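Local coordinates for protein geranyltranstransferase (Thermotoga neapolitana, PDB 4WK5) that probably acts as a magnesium-dependent prenyltransferase that joins isoprenoid units in isoprenoid biosynthesis, at residues L211-Y222 with A257-V268; L93-I101 with S112-L123. One frame throughout, in Å; residues are numbered along the deposited sequence. Where two conformers were deposited one is given.

Contact 1 (L211-Y222 with A257-V268)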
loop_
_atom_site.group_PDB
_atom_site.type_symbol
_atom_site.label_atom_id
_atom_site.label_comp_id
_atom_site.label_asym_id
_atom_site.label_seq_id
_atom_site.Cartn_x
_atom_site.Cartn_y
_atom_site.Cartn_z
ATOM N N LEU A 211 -12.534 20.307 -8.879
ATOM C CA LEU A 211 -12.494 21.229 -7.746
ATOM C C LEU A 211 -11.466 20.825 -6.702
ATOM O O LEU A 211 -10.688 21.652 -6.227
ATOM C CB LEU A 211 -13.866 21.322 -7.081
ATOM C CG LEU A 211 -14.990 22.021 -7.833
ATOM C CD1 LEU A 211 -16.185 22.165 -6.899
ATOM C CD2 LEU A 211 -14.545 23.379 -8.376
ATOM N N GLY A 212 -11.461 19.546 -6.335
ATOM C CA GLY A 212 -10.540 19.075 -5.324
ATOM C C GLY A 212 -9.098 19.204 -5.758
ATOM O O GLY A 212 -8.221 19.527 -4.954
ATOM N N GLU A 213 -8.836 18.944 -7.035
ATOM C CA GLU A 213 -7.478 19.082 -7.532
ATOM C C GLU A 213 -6.987 20.521 -7.425
ATOM O O GLU A 213 -5.876 20.761 -6.948
ATOM C CB GLU A 213 -7.362 18.603 -8.974
ATOM C CG GLU A 213 -5.918 18.366 -9.370
ATOM C CD GLU A 213 -5.710 18.363 -10.862
ATOM O OE1 GLU A 213 -6.131 17.386 -11.518
ATOM O OE2 GLU A 213 -5.109 19.332 -11.373
ATOM N N LYS A 214 -7.811 21.481 -7.848
ATOM C CA LYS A 214 -7.414 22.876 -7.750
ATOM C C LYS A 214 -7.277 23.312 -6.293
ATOM O O LYS A 214 -6.332 24.024 -5.948
ATOM C CB LYS A 214 -8.397 23.787 -8.496
ATOM C CG LYS A 214 -8.411 23.528 -9.987
ATOM C CD LYS A 214 -8.953 24.723 -10.758
ATOM C CE LYS A 214 -8.207 24.887 -12.077
ATOM N NZ LYS A 214 -8.593 26.133 -12.793
ATOM N N PHE A 215 -8.205 22.884 -5.445
ATOM C CA PHE A 215 -8.080 23.187 -4.026
ATOM C C PHE A 215 -6.746 22.667 -3.488
ATOM O O PHE A 215 -6.044 23.361 -2.750
ATOM C CB PHE A 215 -9.243 22.591 -3.227
ATOM C CG PHE A 215 -9.114 22.797 -1.739
ATOM C CD1 PHE A 215 -8.557 21.815 -0.931
ATOM C CD2 PHE A 215 -9.521 23.989 -1.153
ATOM C CE1 PHE A 215 -8.414 22.014 0.429
ATOM C CE2 PHE A 215 -9.384 24.185 0.202
ATOM C CZ PHE A 215 -8.826 23.197 0.992
ATOM N N GLY A 216 -6.399 21.440 -3.871
ATOM C CA GLY A 216 -5.154 20.829 -3.427
ATOM C C GLY A 216 -3.911 21.590 -3.862
ATOM O O GLY A 216 -2.969 21.735 -3.090
ATOM N N VAL A 217 -3.878 22.058 -5.108
ATOM C CA VAL A 217 -2.729 22.836 -5.548
ATOM C C VAL A 217 -2.622 24.131 -4.727
ATOM O O VAL A 217 -1.535 24.500 -4.275
ATOM C CB VAL A 217 -2.803 23.162 -7.059
ATOM C CG1 VAL A 217 -1.706 24.143 -7.444
ATOM C CG2 VAL A 217 -2.663 21.876 -7.862
ATOM N N ALA A 218 -3.753 24.802 -4.518
ATOM C CA ALA A 218 -3.782 26.027 -3.717
ATOM C C ALA A 218 -3.335 25.757 -2.284
ATOM O O ALA A 218 -2.579 26.535 -1.694
ATOM C CB ALA A 218 -5.185 26.645 -3.731
ATOM N N PHE A 219 -3.803 24.639 -1.736
ATOM C CA PHE A 219 -3.435 24.212 -0.388
ATOM C C PHE A 219 -1.917 24.054 -0.259
ATOM O O PHE A 219 -1.315 24.514 0.718
ATOM C CB PHE A 219 -4.163 22.904 -0.050
ATOM C CG PHE A 219 -4.046 22.468 1.391
ATOM C CD1 PHE A 219 -4.953 22.926 2.341
ATOM C CD2 PHE A 219 -3.065 21.566 1.783
ATOM C CE1 PHE A 219 -4.873 22.514 3.658
ATOM C CE2 PHE A 219 -2.975 21.146 3.101
ATOM C CZ PHE A 219 -3.880 21.621 4.044
ATOM N N GLN A 220 -1.289 23.405 -1.238
ATOM C CA GLN A 220 0.156 23.184 -1.178
ATOM C C GLN A 220 0.925 24.503 -1.319
ATOM O O GLN A 220 1.947 24.693 -0.660
ATOM C CB GLN A 220 0.615 22.177 -2.249
ATOM C CG GLN A 220 2.091 21.773 -2.105
ATOM C CD GLN A 220 2.512 20.597 -2.982
ATOM O OE1 GLN A 220 1.679 19.862 -3.516
ATOM N NE2 GLN A 220 3.825 20.424 -3.138
ATOM N N ILE A 221 0.430 25.416 -2.156
ATOM C CA ILE A 221 1.080 26.726 -2.313
ATOM C C ILE A 221 1.005 27.511 -1.013
ATOM O O ILE A 221 1.988 28.113 -0.588
ATOM C CB ILE A 221 0.438 27.570 -3.440
ATOM C CG1 ILE A 221 0.670 26.906 -4.799
ATOM C CG2 ILE A 221 0.995 29.008 -3.435
ATOM C CD1 ILE A 221 -0.176 27.486 -5.910
ATOM N N TYR A 222 -0.163 27.498 -0.378
ATOM C CA TYR A 222 -0.312 28.185 0.898
ATOM C C TYR A 222 0.649 27.602 1.927
ATOM O O TYR A 222 1.226 28.338 2.723
ATOM C CB TYR A 222 -1.748 28.101 1.416
ATOM C CG TYR A 222 -2.730 28.986 0.683
ATOM C CD1 TYR A 222 -2.376 30.256 0.249
ATOM C CD2 TYR A 222 -4.018 28.539 0.418
ATOM C CE1 TYR A 222 -3.298 31.068 -0.424
ATOM C CE2 TYR A 222 -4.931 29.330 -0.246
ATOM C CZ TYR A 222 -4.572 30.584 -0.671
ATOM O OH TYR A 222 -5.497 31.355 -1.336
ATOM N N ALA A 257 2.734 33.216 -7.208
ATOM C CA ALA A 257 2.307 31.961 -6.574
ATOM C C ALA A 257 1.069 32.182 -5.700
ATOM O O ALA A 257 0.108 31.408 -5.754
ATOM C CB ALA A 257 3.450 31.354 -5.744
ATOM N N LYS A 258 1.085 33.241 -4.900
ATOM C CA LYS A 258 -0.053 33.544 -4.037
ATOM C C LYS A 258 -1.284 33.887 -4.881
ATOM O O LYS A 258 -2.405 33.492 -4.550
ATOM C CB LYS A 258 0.270 34.699 -3.084
ATOM C CG LYS A 258 -0.893 35.071 -2.173
ATOM C CD LYS A 258 -0.478 36.023 -1.065
ATOM C CE LYS A 258 -1.616 36.238 -0.081
ATOM N NZ LYS A 258 -2.765 36.965 -0.696
ATOM N N GLN A 259 -1.068 34.617 -5.975
ATOM C CA GLN A 259 -2.158 34.976 -6.882
ATOM C C GLN A 259 -2.822 33.738 -7.461
ATOM O O GLN A 259 -4.049 33.683 -7.584
ATOM C CB GLN A 259 -1.655 35.859 -8.022
ATOM C CG GLN A 259 -1.793 37.349 -7.782
ATOM C CD GLN A 259 -1.196 38.162 -8.912
ATOM O OE1 GLN A 259 -1.044 37.667 -10.031
ATOM N NE2 GLN A 259 -0.855 39.416 -8.626
ATOM N N LEU A 260 -2.006 32.755 -7.833
ATOM C CA LEU A 260 -2.522 31.499 -8.371
ATOM C C LEU A 260 -3.335 30.757 -7.324
ATOM O O LEU A 260 -4.436 30.271 -7.610
ATOM C CB LEU A 260 -1.385 30.610 -8.875
ATOM C CG LEU A 260 -1.827 29.328 -9.584
ATOM C CD1 LEU A 260 -2.654 29.673 -10.814
ATOM C CD2 LEU A 260 -0.628 28.474 -9.957
ATOM N N ALA A 261 -2.789 30.671 -6.115
ATOM C CA ALA A 261 -3.470 29.983 -5.020
ATOM C C ALA A 261 -4.789 30.668 -4.691
ATOM O O ALA A 261 -5.822 30.013 -4.508
ATOM C CB ALA A 261 -2.573 29.924 -3.785
ATOM N N ASP A 262 -4.762 31.998 -4.640
ATOM C CA ASP A 262 -5.970 32.746 -4.341
ATOM C C ASP A 262 -7.024 32.528 -5.420
ATOM O O ASP A 262 -8.209 32.394 -5.118
ATOM C CB ASP A 262 -5.668 34.242 -4.210
ATOM C CG ASP A 262 -4.938 34.590 -2.921
ATOM O OD1 ASP A 262 -4.941 33.774 -1.975
ATOM O OD2 ASP A 262 -4.381 35.708 -2.845
ATOM N N LYS A 263 -6.587 32.491 -6.676
ATOM C CA LYS A 263 -7.503 32.330 -7.800
ATOM C C LYS A 263 -8.213 30.988 -7.735
ATOM O O LYS A 263 -9.439 30.919 -7.878
ATOM C CB LYS A 263 -6.768 32.450 -9.136
ATOM C CG LYS A 263 -7.695 32.289 -10.338
ATOM C CD LYS A 263 -6.952 32.354 -11.666
ATOM C CE LYS A 263 -6.183 31.069 -11.937
ATOM N NZ LYS A 263 -5.391 31.137 -13.201
ATOM N N TYR A 264 -7.429 29.931 -7.528
ATOM C CA TYR A 264 -7.957 28.575 -7.377
ATOM C C TYR A 264 -8.904 28.476 -6.181
ATOM O O TYR A 264 -9.988 27.899 -6.282
ATOM C CB TYR A 264 -6.815 27.571 -7.209
ATOM C CG TYR A 264 -6.063 27.205 -8.473
ATOM C CD1 TYR A 264 -6.431 27.716 -9.710
ATOM C CD2 TYR A 264 -4.984 26.320 -8.422
ATOM C CE1 TYR A 264 -5.737 27.368 -10.861
ATOM C CE2 TYR A 264 -4.287 25.965 -9.564
ATOM C CZ TYR A 264 -4.666 26.491 -10.778
ATOM O OH TYR A 264 -3.968 26.142 -11.913
ATOM N N TYR A 265 -8.489 29.033 -5.044
ATOM C CA TYR A 265 -9.312 28.976 -3.840
ATOM C C TYR A 265 -10.656 29.649 -4.073
ATOM O O TYR A 265 -11.702 29.129 -3.672
ATOM C CB TYR A 265 -8.605 29.637 -2.657
ATOM C CG TYR A 265 -8.926 28.977 -1.336
ATOM C CD1 TYR A 265 -8.102 27.984 -0.820
ATOM C CD2 TYR A 265 -10.059 29.324 -0.619
ATOM C CE1 TYR A 265 -8.388 27.371 0.383
ATOM C CE2 TYR A 265 -10.359 28.714 0.579
ATOM C CZ TYR A 265 -9.520 27.734 1.079
ATOM O OH TYR A 265 -9.810 27.122 2.277
ATOM N N GLU A 266 -10.631 30.809 -4.725
ATOM C CA GLU A 266 -11.862 31.552 -4.969
ATOM C C GLU A 266 -12.763 30.797 -5.938
ATOM O O GLU A 266 -13.975 30.771 -5.752
ATOM C CB GLU A 266 -11.559 32.955 -5.504
ATOM C CG GLU A 266 -12.802 33.814 -5.732
ATOM C CD GLU A 266 -13.616 34.023 -4.460
ATOM O OE1 GLU A 266 -13.028 34.014 -3.359
ATOM O OE2 GLU A 266 -14.849 34.194 -4.562
ATOM N N GLU A 267 -12.176 30.182 -6.963
ATOM C CA GLU A 267 -12.953 29.365 -7.899
ATOM C C GLU A 267 -13.665 28.223 -7.176
ATOM O O GLU A 267 -14.836 27.946 -7.438
ATOM C CB GLU A 267 -12.050 28.808 -9.007
ATOM C CG GLU A 267 -11.570 29.868 -9.993
ATOM C CD GLU A 267 -10.575 29.335 -11.013
ATOM O OE1 GLU A 267 -10.169 28.159 -10.898
ATOM O OE2 GLU A 267 -10.201 30.099 -11.930
ATOM N N VAL A 268 -12.960 27.570 -6.257
ATOM C CA VAL A 268 -13.535 26.455 -5.521
ATOM C C VAL A 268 -14.670 26.927 -4.612
ATOM O O VAL A 268 -15.756 26.340 -4.618
ATOM C CB VAL A 268 -12.457 25.720 -4.697
ATOM C CG1 VAL A 268 -13.097 24.724 -3.743
ATOM C CG2 VAL A 268 -11.484 25.027 -5.637
HETATM O O HOH W 1 -8.014 28.817 -13.576
#
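Tyr-222 and Asp-262 are joined by a short hydrogen bond in which Tyr-222 OH donates to the anti lone pair of Asp-262 OD1 at 2.6 Å. Lys-258 NZ takes the syn lone pair of Asp-262 OD2, so both carboxylate oxygens are held. With CG anti to its carbonyl carbon (chi1 -74°), the Tyr-222 ring lies across Ala-261, whose CB sits over one face, 3.9 Å from the ring centroid. At the ring edge, Tyr-222 CE2 meets Tyr-265 CD1 at 3.5 Å; Tyr-265 CE1 in turn touches Phe-215 CE2 at 3.3 Å, completing an oblique aromatic cluster. A phenylalanine in place of Tyr-222 would probably leave Asp-262 OD1 without its hydroxyl mate and the carboxylate freer to turn. On the other flank, the Tyr-264 ring is sandwiched between Lys-214 CD and Leu-260 CD1, with Val-217 CG1 at its edge, while Lys-214 NZ reaches Glu-267 OE1 in a 3.2 Å salt bridge. Tyr-264 OH binds Glu-179 of helix 175-201, and Tyr-265 OH binds the Leu-284 carbonyl of helix 278-289. Small Ala-218 and Ala-261 let the axes approach to 8.4 Å at 144°. This antiparallel but obliquely crossed pair belongs to the all-helical isoprenoid synthase fold, and Tyr-222 directly precedes the family's second aspartate-rich motif.

Contact 2 (L93-I101 with S112-L123)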
loop_
_atom_site.group_PDB
_atom_site.type_symbol
_atom_site.label_atom_id
_atom_site.label_comp_id
_atom_site.label_asym_id
_atom_site.label_seq_id
_atom_site.Cartn_x
_atom_site.Cartn_y
_atom_site.Cartn_z
ATOM N N LEU A 93 3.120 10.567 5.291
ATOM C CA LEU A 93 3.996 11.401 6.117
ATOM C C LEU A 93 5.061 10.574 6.830
ATOM O O LEU A 93 6.207 11.001 6.941
ATOM C CB LEU A 93 3.177 12.175 7.154
ATOM C CG LEU A 93 2.165 13.176 6.594
ATOM C CD1 LEU A 93 1.430 13.840 7.754
ATOM C CD2 LEU A 93 2.883 14.193 5.724
ATOM N N VAL A 94 4.690 9.386 7.307
ATOM C CA VAL A 94 5.657 8.482 7.930
ATOM C C VAL A 94 6.816 8.158 6.978
ATOM O O VAL A 94 7.984 8.258 7.346
ATOM C CB VAL A 94 4.983 7.183 8.394
ATOM C CG1 VAL A 94 6.032 6.181 8.859
ATOM C CG2 VAL A 94 3.990 7.486 9.536
ATOM N N HIS A 95 6.498 7.797 5.741
ATOM C CA HIS A 95 7.551 7.506 4.772
ATOM C C HIS A 95 8.307 8.763 4.338
ATOM O O HIS A 95 9.540 8.739 4.211
ATOM C CB HIS A 95 6.962 6.773 3.556
ATOM C CG HIS A 95 6.743 5.313 3.806
ATOM N ND1 HIS A 95 6.339 4.426 2.823
ATOM C CD2 HIS A 95 6.860 4.585 4.945
ATOM C CE1 HIS A 95 6.233 3.216 3.346
ATOM N NE2 HIS A 95 6.554 3.285 4.629
ATOM N N ASP A 96 7.586 9.859 4.141
ATOM C CA ASP A 96 8.238 11.086 3.691
ATOM C C ASP A 96 9.230 11.619 4.720
ATOM O O ASP A 96 10.236 12.211 4.351
ATOM C CB ASP A 96 7.200 12.168 3.372
ATOM C CG ASP A 96 6.406 11.856 2.115
ATOM O OD1 ASP A 96 6.844 10.985 1.334
ATOM O OD2 ASP A 96 5.352 12.488 1.904
ATOM N N ASP A 97 8.952 11.421 6.007
ATOM C CA ASP A 97 9.871 11.891 7.046
ATOM C C ASP A 97 11.170 11.114 7.137
ATOM O O ASP A 97 12.107 11.579 7.765
ATOM C CB ASP A 97 9.222 11.831 8.434
ATOM C CG ASP A 97 8.193 12.916 8.654
ATOM O OD1 ASP A 97 8.179 13.917 7.892
ATOM O OD2 ASP A 97 7.411 12.766 9.616
ATOM N N LEU A 98 11.216 9.916 6.562
ATOM C CA LEU A 98 12.365 9.033 6.756
ATOM C C LEU A 98 13.665 9.677 6.279
ATOM O O LEU A 98 13.662 10.512 5.379
ATOM C CB LEU A 98 12.127 7.694 6.038
ATOM C CG LEU A 98 10.958 6.865 6.590
ATOM C CD1 LEU A 98 10.746 5.654 5.738
ATOM C CD2 LEU A 98 11.235 6.406 8.006
ATOM N N PRO A 99 14.789 9.313 6.915
ATOM C CA PRO A 99 16.090 9.915 6.567
ATOM C C PRO A 99 16.460 9.913 5.074
ATOM O O PRO A 99 17.019 10.911 4.630
ATOM C CB PRO A 99 17.080 9.073 7.383
ATOM C CG PRO A 99 16.283 8.673 8.599
ATOM C CD PRO A 99 14.903 8.354 8.029
ATOM N N PRO A 100 16.141 8.847 4.311
ATOM C CA PRO A 100 16.471 8.925 2.881
ATOM C C PRO A 100 15.597 9.888 2.073
ATOM O O PRO A 100 15.943 10.173 0.920
ATOM C CB PRO A 100 16.234 7.493 2.386
ATOM C CG PRO A 100 16.249 6.644 3.589
ATOM C CD PRO A 100 15.678 7.498 4.679
ATOM N N ILE A 101 14.480 10.343 2.635
ATOM C CA ILE A 101 13.597 11.275 1.932
ATOM C C ILE A 101 13.719 12.668 2.563
ATOM O O ILE A 101 14.669 13.384 2.231
ATOM C CB ILE A 101 12.138 10.772 1.908
ATOM C CG1 ILE A 101 12.112 9.340 1.356
ATOM C CG2 ILE A 101 11.265 11.668 1.037
ATOM C CD1 ILE A 101 10.735 8.832 0.990
ATOM N N SER A 112 9.538 12.389 15.050
ATOM C CA SER A 112 9.001 11.669 13.913
ATOM C C SER A 112 8.938 10.178 14.250
ATOM O O SER A 112 9.545 9.739 15.228
ATOM C CB SER A 112 9.874 11.911 12.695
ATOM O OG SER A 112 11.203 11.514 12.992
ATOM N N CYS A 113 8.196 9.408 13.461
ATOM C CA CYS A 113 7.992 7.995 13.773
ATOM C C CYS A 113 9.337 7.252 13.827
ATOM O O CYS A 113 9.565 6.459 14.739
ATOM C CB CYS A 113 7.050 7.354 12.748
ATOM S SG CYS A 113 6.505 5.658 13.168
ATOM N N HIS A 114 10.237 7.514 12.875
ATOM C CA HIS A 114 11.513 6.797 12.888
ATOM C C HIS A 114 12.429 7.240 14.026
ATOM O O HIS A 114 13.278 6.466 14.474
ATOM C CB HIS A 114 12.242 6.945 11.547
ATOM C CG HIS A 114 12.611 8.357 11.212
ATOM N ND1 HIS A 114 11.731 9.233 10.617
ATOM C CD2 HIS A 114 13.772 9.036 11.368
ATOM C CE1 HIS A 114 12.327 10.398 10.438
ATOM N NE2 HIS A 114 13.567 10.304 10.878
ATOM N N ARG A 115 12.255 8.461 14.515
ATOM C CA ARG A 115 13.033 8.884 15.674
ATOM C C ARG A 115 12.502 8.163 16.912
ATOM O O ARG A 115 13.274 7.755 17.787
ATOM C CB ARG A 115 12.985 10.411 15.851
ATOM C CG ARG A 115 13.839 11.169 14.839
ATOM C CD ARG A 115 15.330 10.995 15.140
ATOM N NE ARG A 115 15.701 11.803 16.307
ATOM C CZ ARG A 115 16.886 11.764 16.912
ATOM N NH1 ARG A 115 17.832 10.946 16.469
ATOM N NH2 ARG A 115 17.124 12.541 17.963
ATOM N N ALA A 116 11.186 7.976 16.970
ATOM C CA ALA A 116 10.565 7.340 18.128
ATOM C C ALA A 116 10.811 5.834 18.165
ATOM O O ALA A 116 10.984 5.281 19.242
ATOM C CB ALA A 116 9.061 7.632 18.152
ATOM N N TYR A 117 10.833 5.193 16.991
ATOM C CA TYR A 117 10.849 3.725 16.860
ATOM C C TYR A 117 11.980 3.125 16.007
ATOM O O TYR A 117 12.138 1.901 15.951
ATOM C CB TYR A 117 9.520 3.250 16.259
ATOM C CG TYR A 117 8.407 3.240 17.269
ATOM C CD1 TYR A 117 7.577 4.351 17.448
ATOM C CD2 TYR A 117 8.194 2.118 18.050
ATOM C CE1 TYR A 117 6.563 4.321 18.410
ATOM C CE2 TYR A 117 7.205 2.076 18.977
ATOM C CZ TYR A 117 6.397 3.163 19.167
ATOM O OH TYR A 117 5.417 3.045 20.117
ATOM N N GLY A 118 12.741 3.966 15.319
ATOM C CA GLY A 118 13.756 3.460 14.409
ATOM C C GLY A 118 13.223 3.414 12.993
ATOM O O GLY A 118 12.008 3.327 12.803
ATOM N N GLU A 119 14.120 3.466 12.006
ATOM C CA GLU A 119 13.709 3.488 10.601
ATOM C C GLU A 119 12.982 2.234 10.140
ATOM O O GLU A 119 12.049 2.329 9.349
ATOM C CB GLU A 119 14.913 3.701 9.679
ATOM C CG GLU A 119 15.559 5.046 9.841
ATOM C CD GLU A 119 16.752 5.217 8.933
ATOM O OE1 GLU A 119 16.571 5.101 7.702
ATOM O OE2 GLU A 119 17.862 5.459 9.459
ATOM N N GLY A 120 13.433 1.062 10.594
ATOM C CA GLY A 120 12.839 -0.197 10.165
ATOM C C GLY A 120 11.390 -0.314 10.601
ATOM O O GLY A 120 10.486 -0.595 9.798
ATOM N N ILE A 121 11.166 -0.118 11.892
ATOM C CA ILE A 121 9.802 -0.188 12.424
ATOM C C ILE A 121 8.925 0.895 11.784
ATOM O O ILE A 121 7.766 0.642 11.445
ATOM C CB ILE A 121 9.798 -0.044 13.965
ATOM C CG1 ILE A 121 10.567 -1.210 14.604
ATOM C CG2 ILE A 121 8.383 0.087 14.514
ATOM C CD1 ILE A 121 9.944 -2.554 14.361
ATOM N N ALA A 122 9.476 2.093 11.618
ATOM C CA ALA A 122 8.693 3.189 11.016
ATOM C C ALA A 122 8.296 2.885 9.566
ATOM O O ALA A 122 7.158 3.144 9.160
ATOM C CB ALA A 122 9.470 4.517 11.100
ATOM N N LEU A 123 9.224 2.317 8.788
ATOM C CA LEU A 123 8.938 1.912 7.425
ATOM C C LEU A 123 7.764 0.950 7.370
ATOM O O LEU A 123 6.814 1.105 6.586
ATOM C CB LEU A 123 10.199 1.259 6.852
ATOM C CG LEU A 123 10.493 0.984 5.397
ATOM C CD1 LEU A 123 11.975 1.222 5.266
ATOM C CD2 LEU A 123 10.153 -0.447 5.082
HETATM O O HOH W 2 8.875 8.567 10.007
HETATM O O HOH W 3 7.059 10.447 11.026
#
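His-95 and Leu-123 bring their CA atoms to 6.3 Å where helix 75-96 gives way to a type I turn from Leu-98 to Ile-101, facing two helices that part at Gly-118. His-95 NE2 donates to Leu-123 O at 2.9 Å, nearly straight at 173°, with the oxygen in the imidazole plane and the nitrogen on a carbonyl lone pair. The other ring nitrogen, ND1, bonds Asp-127 of the second subunit, which fixes the rotation of the ring. His-114 has its CG between the backbone N and the carbonyl carbon (chi1 63°), which carries the ring back to lie between Pro-99 CD over one face, 3.7 Å from the centroid, and Ser-112 OG, itself hydrogen-bonded to Ala-104 O, over the other. Leu-98 CD2 slides alongside to meet His-114 CB at 3.7 Å and Ala-122 CB at 4.0 Å. Beyond it, Pro-99 CG packs on the carboxylate carbon CD of Glu-119 at 3.5 Å. Two waters stitch the gap: one links Val-94 O to His-114 ND1, the other accepts from Cys-113 N and donates to Asp-97 OD2, at 2.7 Å from the latter. That same Asp-97 oxygen has a salt bridge to Arg-107. Asp-96 and Asp-97 open the first aspartate-rich motif, which in relatives binds diphosphate through magnesium. The chemistry implies that Asp-97 is positioned by water and arginine, and that His-95, between a carbonyl and a carboxylate, may favour the protonated imidazolium at the subunit interface.

From the N terminus, helix 75-96 leads into contact 2, which closes the short excursion carrying strands 106-107 and 110-111 and ties the end of that helix to the start of helix 119-138, beside the second subunit. Helices 143-166 and 175-201 follow before contact 1 opens. Contact 1 closes the longer connection, partly unmodelled, between helices 206-229 and 248-274. The two follow one another in series, neither nested nor crossed. The centres of contacts 1 and 2 lie about 30 Å apart, on opposite sides of the chain's centre, and their nearest atoms about 9 Å apart. Contact 2 lies at the first of the family's aspartate-rich motifs, contact 1 just before the second, within helix 206-229.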